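Local coordinates for protein glucuronoarabinoxylan endo-1,4-beta-xylanase (Clostridium papyrosolvens, PDB 4FMV) that probably cleaves internal beta-1,4 linkages of xylan, as the catalytic part of a longer modular glycoside hydrolase of family 30, subfamily 8, at residues Leu202-Tyr207 with Gly257-Tyr262; Asn212-Pro217 with Ser247-Asp252. All coordinates share one frame; numbering follows the deposited sequence.

Contact 1 (Leu202-Tyr207 with Gly257-Tyr262)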
ATOM      1  N   LEU A 202     -10.937   1.318  -1.236  1.00  9.06           N
ATOM      2  CA  LEU A 202     -11.043   1.866   0.116  1.00  7.06           C
ATOM      3  C   LEU A 202      -9.598   1.926   0.602  1.00  7.53           C
ATOM      4  O   LEU A 202      -8.960   0.880   0.773  1.00 10.02           O
ATOM      5  CB  LEU A 202     -11.881   0.931   1.010  1.00  9.00           C
ATOM      6  CG  LEU A 202     -12.470   1.539   2.299  1.00 10.98           C
ATOM      7  CD1 LEU A 202     -13.497   0.609   2.948  1.00 10.33           C
ATOM      8  CD2 LEU A 202     -11.370   1.862   3.260  1.00  8.36           C
ATOM      9  N   GLY A 203      -9.056   3.143   0.714  1.00  8.49           N
ATOM     10  CA  GLY A 203      -7.732   3.347   1.273  1.00  9.85           C
ATOM     11  C   GLY A 203      -7.751   3.644   2.761  1.00  8.29           C
ATOM     12  O   GLY A 203      -8.624   4.352   3.243  1.00 13.12           O
ATOM     13  N   CYS A 204      -6.722   3.204   3.468  1.00  7.44           N
ATOM     14  CA  CYS A 204      -6.603   3.457   4.896  1.00  7.52           C
ATOM     15  C   CYS A 204      -5.130   3.556   5.279  1.00  7.33           C
ATOM     16  O   CYS A 204      -4.265   3.008   4.589  1.00 10.38           O
ATOM     17  CB  CYS A 204      -7.241   2.316   5.688  1.00  9.50           C
ATOM     18  SG  CYS A 204      -6.408   0.711   5.494  1.00 10.02           S
ATOM     19  N   HIS A 205      -4.850   4.239   6.387  1.00  6.13           N
ATOM     20  CA  HIS A 205      -3.504   4.262   6.947  1.00  8.55           C
ATOM     21  C   HIS A 205      -3.496   3.556   8.299  1.00 11.29           C
ATOM     22  O   HIS A 205      -4.525   3.420   8.957  1.00 11.99           O
ATOM     23  CB  HIS A 205      -2.986   5.698   7.112  1.00  7.13           C
ATOM     24  CG  HIS A 205      -2.961   6.478   5.836  1.00 11.87           C
ATOM     25  ND1 HIS A 205      -2.625   7.816   5.789  1.00 10.79           N
ATOM     26  CD2 HIS A 205      -3.239   6.115   4.563  1.00  9.98           C
ATOM     27  CE1 HIS A 205      -2.681   8.235   4.540  1.00  9.27           C
ATOM     28  NE2 HIS A 205      -3.059   7.221   3.773  1.00 11.78           N
ATOM     29  N   PHE A 206      -2.307   3.075   8.640  1.00 10.55           N
ATOM     30  CA  PHE A 206      -1.950   2.283   9.829  1.00  9.77           C
ATOM     31  C   PHE A 206      -1.390   2.991  11.079  1.00 11.36           C
ATOM     32  O   PHE A 206      -0.604   2.378  11.821  1.00  9.44           O
ATOM     33  CB  PHE A 206      -1.224   0.969   9.518  1.00  7.61           C
ATOM     34  CG  PHE A 206      -2.131  -0.140   9.025  1.00  9.10           C
ATOM     35  CD1 PHE A 206      -3.500   0.074   8.824  1.00 10.67           C
ATOM     36  CD2 PHE A 206      -1.605  -1.414   8.778  1.00  8.77           C
ATOM     37  CE1 PHE A 206      -4.336  -0.961   8.372  1.00  8.95           C
ATOM     38  CE2 PHE A 206      -2.432  -2.465   8.324  1.00  9.64           C
ATOM     39  CZ  PHE A 206      -3.800  -2.233   8.121  1.00  8.09           C
ATOM     40  N   TYR A 207      -1.574   4.297  11.233  1.00 11.12           N
ATOM     41  CA  TYR A 207      -0.867   4.895  12.334  1.00 10.87           C
ATOM     42  C   TYR A 207      -1.725   4.717  13.579  1.00 15.02           C
ATOM     43  O   TYR A 207      -2.633   5.500  13.859  1.00 15.21           O
ATOM     44  CB  TYR A 207      -0.742   6.397  12.038  1.00 11.61           C
ATOM     45  CG  TYR A 207       0.144   6.666  10.838  1.00 10.58           C
ATOM     46  CD1 TYR A 207       1.512   6.405  10.901  1.00 10.99           C
ATOM     47  CD2 TYR A 207      -0.377   7.148   9.655  1.00  8.02           C
ATOM     48  CE1 TYR A 207       2.329   6.622   9.823  1.00 11.04           C
ATOM     49  CE2 TYR A 207       0.445   7.358   8.557  1.00  9.61           C
ATOM     50  CZ  TYR A 207       1.788   7.099   8.652  1.00 11.14           C
ATOM     51  OH  TYR A 207       2.618   7.315   7.577  1.00 14.17           O
ATOM     52  N   GLY A 257      -6.052  -8.465   7.708  1.00 13.52           N
ATOM     53  CA  GLY A 257      -6.707  -7.413   6.952  1.00 13.34           C
ATOM     54  C   GLY A 257      -7.281  -7.856   5.616  1.00 12.46           C
ATOM     55  O   GLY A 257      -8.203  -7.220   5.088  1.00 12.92           O
ATOM     56  N   ASN A 258      -6.758  -8.952   5.069  1.00 10.86           N
ATOM     57  CA  ASN A 258      -7.135  -9.404   3.718  1.00 11.00           C
ATOM     58  C   ASN A 258      -6.976  -8.299   2.671  1.00 11.49           C
ATOM     59  O   ASN A 258      -7.681  -8.243   1.663  1.00 12.99           O
ATOM     60  CB  ASN A 258      -8.546  -9.998   3.675  1.00 13.53           C
ATOM     61  CG  ASN A 258      -8.619 -11.360   4.338  1.00 17.90           C
ATOM     62  OD1 ASN A 258      -8.320 -12.385   3.724  1.00 17.58           O
ATOM     63  ND2 ASN A 258      -9.002 -11.377   5.605  1.00 21.15           N
ATOM     64  N   MET A 259      -6.002  -7.439   2.893  1.00  9.68           N
ATOM     65  CA  MET A 259      -5.848  -6.282   2.028  1.00  8.90           C
ATOM     66  C   MET A 259      -5.226  -6.644   0.701  1.00 10.20           C
ATOM     67  O   MET A 259      -4.477  -7.627   0.600  1.00 13.44           O
ATOM     68  CB  MET A 259      -5.069  -5.196   2.754  1.00 10.00           C
ATOM     69  CG  MET A 259      -5.851  -4.779   4.002  1.00 11.66           C
ATOM     70  SD  MET A 259      -5.304  -3.236   4.668  1.00 16.63           S
ATOM     71  CE  MET A 259      -6.660  -2.917   5.811  1.00 14.98           C
ATOM     72  N   ASN A 260      -5.579  -5.871  -0.328  1.00  8.99           N
ATOM     73  CA  ASN A 260      -5.062  -6.110  -1.669  1.00  7.97           C
ATOM     74  C   ASN A 260      -3.680  -5.503  -1.889  1.00 11.58           C
ATOM     75  O   ASN A 260      -2.954  -5.910  -2.787  1.00 12.52           O
ATOM     76  CB  ASN A 260      -6.064  -5.596  -2.714  1.00  6.60           C
ATOM     77  CG  ASN A 260      -7.458  -6.185  -2.523  1.00 11.45           C
ATOM     78  OD1 ASN A 260      -8.342  -5.532  -1.991  1.00 10.28           O
ATOM     79  ND2 ASN A 260      -7.647  -7.433  -2.937  1.00 13.84           N
ATOM     80  N   ALA A 261      -3.315  -4.516  -1.070  1.00 13.82           N
ATOM     81  CA  ALA A 261      -2.048  -3.814  -1.257  1.00  9.76           C
ATOM     82  C   ALA A 261      -1.534  -3.222   0.059  1.00 10.98           C
ATOM     83  O   ALA A 261      -2.324  -2.911   0.949  1.00 10.29           O
ATOM     84  CB  ALA A 261      -2.223  -2.699  -2.283  1.00  5.49           C
ATOM     85  N   TYR A 262      -0.217  -3.060   0.172  1.00 10.09           N
ATOM     86  CA  TYR A 262       0.385  -2.369   1.314  1.00 11.42           C
ATOM     87  C   TYR A 262       1.400  -1.382   0.741  1.00 11.63           C
ATOM     88  O   TYR A 262       2.378  -1.783   0.095  1.00 11.76           O
ATOM     89  CB  TYR A 262       1.046  -3.363   2.280  1.00 10.72           C
ATOM     90  CG  TYR A 262       1.636  -2.738   3.553  1.00  8.96           C
ATOM     91  CD1 TYR A 262       2.837  -2.032   3.517  1.00  9.29           C
ATOM     92  CD2 TYR A 262       1.004  -2.888   4.780  1.00  9.19           C
ATOM     93  CE1 TYR A 262       3.393  -1.495   4.662  1.00 10.43           C
ATOM     94  CE2 TYR A 262       1.546  -2.330   5.945  1.00 11.99           C
ATOM     95  CZ  TYR A 262       2.738  -1.627   5.869  1.00 11.10           C
ATOM     96  OH  TYR A 262       3.287  -1.081   7.015  1.00 10.41           O
TER

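Contact 2 (Asn212-Pro217 with Ser247-Asp252)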
ATOM      1  N   ASN A 212      -6.609  -6.319  15.459  1.00 12.48           N
ATOM      2  CA  ASN A 212      -8.012  -6.655  15.300  1.00 14.03           C
ATOM      3  C   ASN A 212      -8.762  -5.607  14.466  1.00 13.30           C
ATOM      4  O   ASN A 212      -9.775  -5.921  13.810  1.00 14.14           O
ATOM      5  CB  ASN A 212      -8.700  -6.852  16.661  1.00 14.71           C
ATOM      6  CG  ASN A 212      -8.730  -5.578  17.490  1.00 12.50           C
ATOM      7  OD1 ASN A 212      -7.716  -5.162  18.046  1.00 12.06           O
ATOM      8  ND2 ASN A 212      -9.899  -4.962  17.583  1.00 10.82           N
ATOM      9  N   ASN A 213      -8.270  -4.371  14.484  1.00 10.43           N
ATOM     10  CA  ASN A 213      -8.930  -3.289  13.745  1.00 12.02           C
ATOM     11  C   ASN A 213      -8.508  -3.233  12.291  1.00 11.73           C
ATOM     12  O   ASN A 213      -8.955  -2.372  11.541  1.00 13.33           O
ATOM     13  CB  ASN A 213      -8.780  -1.929  14.454  1.00 10.70           C
ATOM     14  CG  ASN A 213      -9.735  -1.809  15.655  1.00 14.58           C
ATOM     15  OD1 ASN A 213     -10.838  -2.320  15.587  1.00 14.73           O
ATOM     16  ND2 ASN A 213      -9.289  -1.194  16.756  1.00 11.95           N
ATOM     17  N   MET A 214      -7.651  -4.168  11.896  1.00 13.45           N
ATOM     18  CA  MET A 214      -7.277  -4.317  10.492  1.00 11.15           C
ATOM     19  C   MET A 214      -8.348  -5.070   9.704  1.00 12.02           C
ATOM     20  O   MET A 214      -8.430  -4.938   8.480  1.00 14.13           O
ATOM     21  CB  MET A 214      -5.928  -5.025  10.358  1.00 10.92           C
ATOM     22  CG  MET A 214      -4.754  -4.240  10.938  1.00 13.14           C
ATOM     23  SD  MET A 214      -3.156  -5.087  10.770  1.00 12.30           S
ATOM     24  CE  MET A 214      -2.104  -4.020  11.784  1.00  8.15           C
ATOM     25  N   ALA A 215      -9.141  -5.889  10.394  1.00 12.30           N
ATOM     26  CA  ALA A 215     -10.266  -6.583   9.766  1.00 12.32           C
ATOM     27  C   ALA A 215     -11.437  -5.606   9.644  1.00 13.01           C
ATOM     28  O   ALA A 215     -11.649  -4.762  10.519  1.00 12.56           O
ATOM     29  CB  ALA A 215     -10.682  -7.817  10.610  1.00 20.45           C
ATOM     30  N   TYR A 216     -12.202  -5.709   8.570  1.00 13.37           N
ATOM     31  CA  TYR A 216     -13.287  -4.754   8.345  1.00 14.73           C
ATOM     32  C   TYR A 216     -14.498  -5.513   7.828  1.00 14.10           C
ATOM     33  O   TYR A 216     -14.704  -5.564   6.637  1.00 12.52           O
ATOM     34  CB  TYR A 216     -12.855  -3.690   7.315  1.00  9.50           C
ATOM     35  CG  TYR A 216     -13.701  -2.435   7.264  1.00  8.55           C
ATOM     36  CD1 TYR A 216     -14.850  -2.287   8.055  1.00  9.23           C
ATOM     37  CD2 TYR A 216     -13.361  -1.401   6.412  1.00  7.41           C
ATOM     38  CE1 TYR A 216     -15.621  -1.120   7.994  1.00 10.94           C
ATOM     39  CE2 TYR A 216     -14.126  -0.236   6.341  1.00  9.70           C
ATOM     40  CZ  TYR A 216     -15.245  -0.101   7.127  1.00 11.81           C
ATOM     41  OH  TYR A 216     -15.972   1.072   7.041  1.00 13.23           O
ATOM     42  N   PRO A 217     -15.283  -6.132   8.723  1.00 15.21           N
ATOM     43  CA  PRO A 217     -16.433  -6.927   8.261  1.00 13.96           C
ATOM     44  C   PRO A 217     -17.374  -6.191   7.303  1.00 13.38           C
ATOM     45  O   PRO A 217     -17.825  -6.780   6.312  1.00 15.95           O
ATOM     46  CB  PRO A 217     -17.169  -7.249   9.560  1.00 15.33           C
ATOM     47  CG  PRO A 217     -16.066  -7.318  10.575  1.00 17.16           C
ATOM     48  CD  PRO A 217     -15.087  -6.244  10.179  1.00 16.06           C
ATOM     49  N   SER A 247       7.853  -6.079   9.263  1.00 13.43           N
ATOM     50  CA  SER A 247       7.600  -7.418   8.697  1.00 11.58           C
ATOM     51  C   SER A 247       6.240  -7.900   9.165  1.00 13.81           C
ATOM     52  O   SER A 247       5.393  -8.282   8.361  1.00 11.50           O
ATOM     53  CB  SER A 247       8.668  -8.421   9.160  1.00  8.72           C
ATOM     54  OG  SER A 247       9.952  -8.147   8.585  1.00 11.04           O
ATOM     55  N   LYS A 248       6.038  -7.884  10.484  1.00 13.23           N
ATOM     56  CA  LYS A 248       4.812  -8.406  11.077  1.00  7.76           C
ATOM     57  C   LYS A 248       3.553  -7.642  10.638  1.00  7.99           C
ATOM     58  O   LYS A 248       2.530  -8.244  10.365  1.00 10.84           O
ATOM     59  CB  LYS A 248       4.925  -8.441  12.595  1.00 12.49           C
ATOM     60  CG  LYS A 248       3.566  -8.624  13.310  1.00 18.28           C
ATOM     61  CD  LYS A 248       3.311 -10.030  13.775  1.00 21.04           C
ATOM     62  CE  LYS A 248       2.428 -10.031  15.042  1.00 21.96           C
ATOM     63  NZ  LYS A 248       1.143  -9.253  14.929  1.00 19.77           N
ATOM     64  N   GLU A 249       3.613  -6.318  10.581  1.00 10.05           N
ATOM     65  CA  GLU A 249       2.449  -5.548  10.140  1.00 11.58           C
ATOM     66  C   GLU A 249       2.025  -5.834   8.692  1.00 11.37           C
ATOM     67  O   GLU A 249       0.825  -5.905   8.377  1.00 10.92           O
ATOM     68  CB  GLU A 249       2.694  -4.054  10.308  1.00 12.27           C
ATOM     69  CG  GLU A 249       1.471  -3.225   9.948  1.00 11.32           C
ATOM     70  CD  GLU A 249       1.669  -1.783  10.325  1.00 12.56           C
ATOM     71  OE1 GLU A 249       1.647  -1.465  11.530  1.00 16.22           O
ATOM     72  OE2 GLU A 249       1.869  -0.974   9.421  1.00 14.50           O
ATOM     73  N   ILE A 250       2.986  -6.012   7.795  1.00  5.79           N
ATOM     74  CA  ILE A 250       2.594  -6.351   6.431  1.00  5.52           C
ATOM     75  C   ILE A 250       1.901  -7.712   6.412  1.00  8.53           C
ATOM     76  O   ILE A 250       0.877  -7.888   5.755  1.00 11.54           O
ATOM     77  CB  ILE A 250       3.782  -6.321   5.440  1.00  7.86           C
ATOM     78  CG1 ILE A 250       4.450  -4.940   5.456  1.00  5.17           C
ATOM     79  CG2 ILE A 250       3.295  -6.649   4.036  1.00 10.06           C
ATOM     80  CD1 ILE A 250       5.811  -4.883   4.694  1.00  4.54           C
ATOM     81  N   HIS A 251       2.451  -8.663   7.156  1.00 11.34           N
ATOM     82  CA  HIS A 251       1.797  -9.958   7.346  1.00 12.50           C
ATOM     83  C   HIS A 251       0.367  -9.770   7.841  1.00 11.96           C
ATOM     84  O   HIS A 251      -0.569 -10.364   7.294  1.00 11.69           O
ATOM     85  CB  HIS A 251       2.606 -10.812   8.334  1.00 12.74           C
ATOM     86  CG  HIS A 251       1.852 -11.981   8.888  1.00 12.88           C
ATOM     87  ND1 HIS A 251       2.003 -13.262   8.400  1.00 11.39           N
ATOM     88  CD2 HIS A 251       0.948 -12.062   9.893  1.00 12.00           C
ATOM     89  CE1 HIS A 251       1.223 -14.083   9.084  1.00 11.13           C
ATOM     90  NE2 HIS A 251       0.571 -13.384   9.994  1.00 10.36           N
ATOM     91  N   ASP A 252       0.187  -8.933   8.861  1.00 12.38           N
ATOM     92  CA  ASP A 252      -1.139  -8.734   9.466  1.00 10.15           C
ATOM     93  C   ASP A 252      -2.102  -8.071   8.466  1.00 10.59           C
ATOM     94  O   ASP A 252      -3.281  -8.402   8.409  1.00 11.57           O
ATOM     95  CB  ASP A 252      -1.035  -7.895  10.752  1.00 12.44           C
ATOM     96  CG  ASP A 252      -0.466  -8.686  11.954  1.00 13.46           C
ATOM     97  OD1 ASP A 252      -0.701  -9.902  12.045  1.00 13.02           O
ATOM     98  OD2 ASP A 252       0.214  -8.086  12.823  1.00 13.12           O
TER

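Contact 1 (Leu202-Tyr207 with Gly257-Tyr262)
Met259 reaches with its methyl end into the corner between Cys204 and Phe206. Its CE lies 3.7 Å from Cys204 SG, and the same carbon is 3.7 Å from Phe206 CZ, so one methyl group bridges Cys204 and Phe206. The thioether gets there because the chain is extended beyond CG (chi2 -164°, chi3 167°), and it meets the Phe206 side chain coming from the opposite direction. Met259 SD sits 5.0 Å from the Phe206 ring centroid, 57° off the ring normal: a Met-aromatic contact of oblique geometry. Phe206 has an aromatic neighbour too, Tyr262, whose CE2 stands 4.3 Å from Phe206 CD2, again obliquely. The Tyr262 hydroxyl is hydrogen-bonded to Glu249, whose carboxylate also lies beside the Phe206 ring.

Strand 227-232 runs between strands 201-205 and 261-266 of the (beta/alpha)8 barrel, and its Met230 touches both Phe206 and Tyr262. Helix 240-255 adds Ser253 against the same two rings, placing the cluster between barrel wall and helix. With all four touching residues buried and no hydrogen bond spanning the segments, cohesion here rests on dispersion among sulfur, methyl and aromatic groups.

Contact 2 (Asn212-Pro217 with Ser247-Asp252)
Met214 lays its thioether against Asp252 on helix 240-255 of the (beta/alpha)8 barrel, with SD 3.5 Å from Asp252 CB. Met214 belongs to the loop that follows strand 201-205, where 212-217 leads into the short helix 217-221 with Tyr216 at its N-cap position. An almost fully stretched chain (chi2 -180°, chi3 -171°) carries the sulfur across to the helix, and the backbones can stay apart: even the nearest pair of CA atoms, those of Met214 and Asp252, is separated by 7.6 Å. Beyond the sulfur, Met214 CE arrives 4.1 Å from Glu249 CG, with the two side chains crossing at about a right angle. The methionine thus spans one turn of helix, meeting Asp252 and Glu249 through their aliphatic carbons.

Both carboxylates have polar partners other than Met214. Glu249 is paired by OE1 in a salt bridge with Lys233, which should favour its charged form. Phe206 also touches Met214 and Glu249, linking this packing to strand 201-205, just before it in the chain. Lys248, which also makes a cation-pi contact with Tyr312, lies one turn before Asp252 in the helix; its NZ forms a salt bridge with Asp252 OD2 at 2.6 Å, on that oxygen's syn lone pair.

Overall arrangement
Contact 1 and contact 2 adjoin, their centres about 8 Å apart, and Glu249 bridges them: its OE2 shares a probable hydrogen bond with Tyr262 OH at 2.8 Å and lies 3.6 Å from Phe206 CD2. A second tie is a probable hydrogen bond, Gly257 N to Asp252 O at 2.9 Å, with Gly257 just past the end of helix 240-255, in the loop that leads to strand 261-266. Leu202 CD1 also packs 3.6 Å from Tyr216 CE2. Within 202-207, His205 and Tyr207 turn to a group of carboxylates: His205 is hydrogen-bonded to Glu143 and Glu177, and Tyr207 to Glu232, near the C-terminal strand ends that carry the active site in (beta/alpha)8 glycosidases.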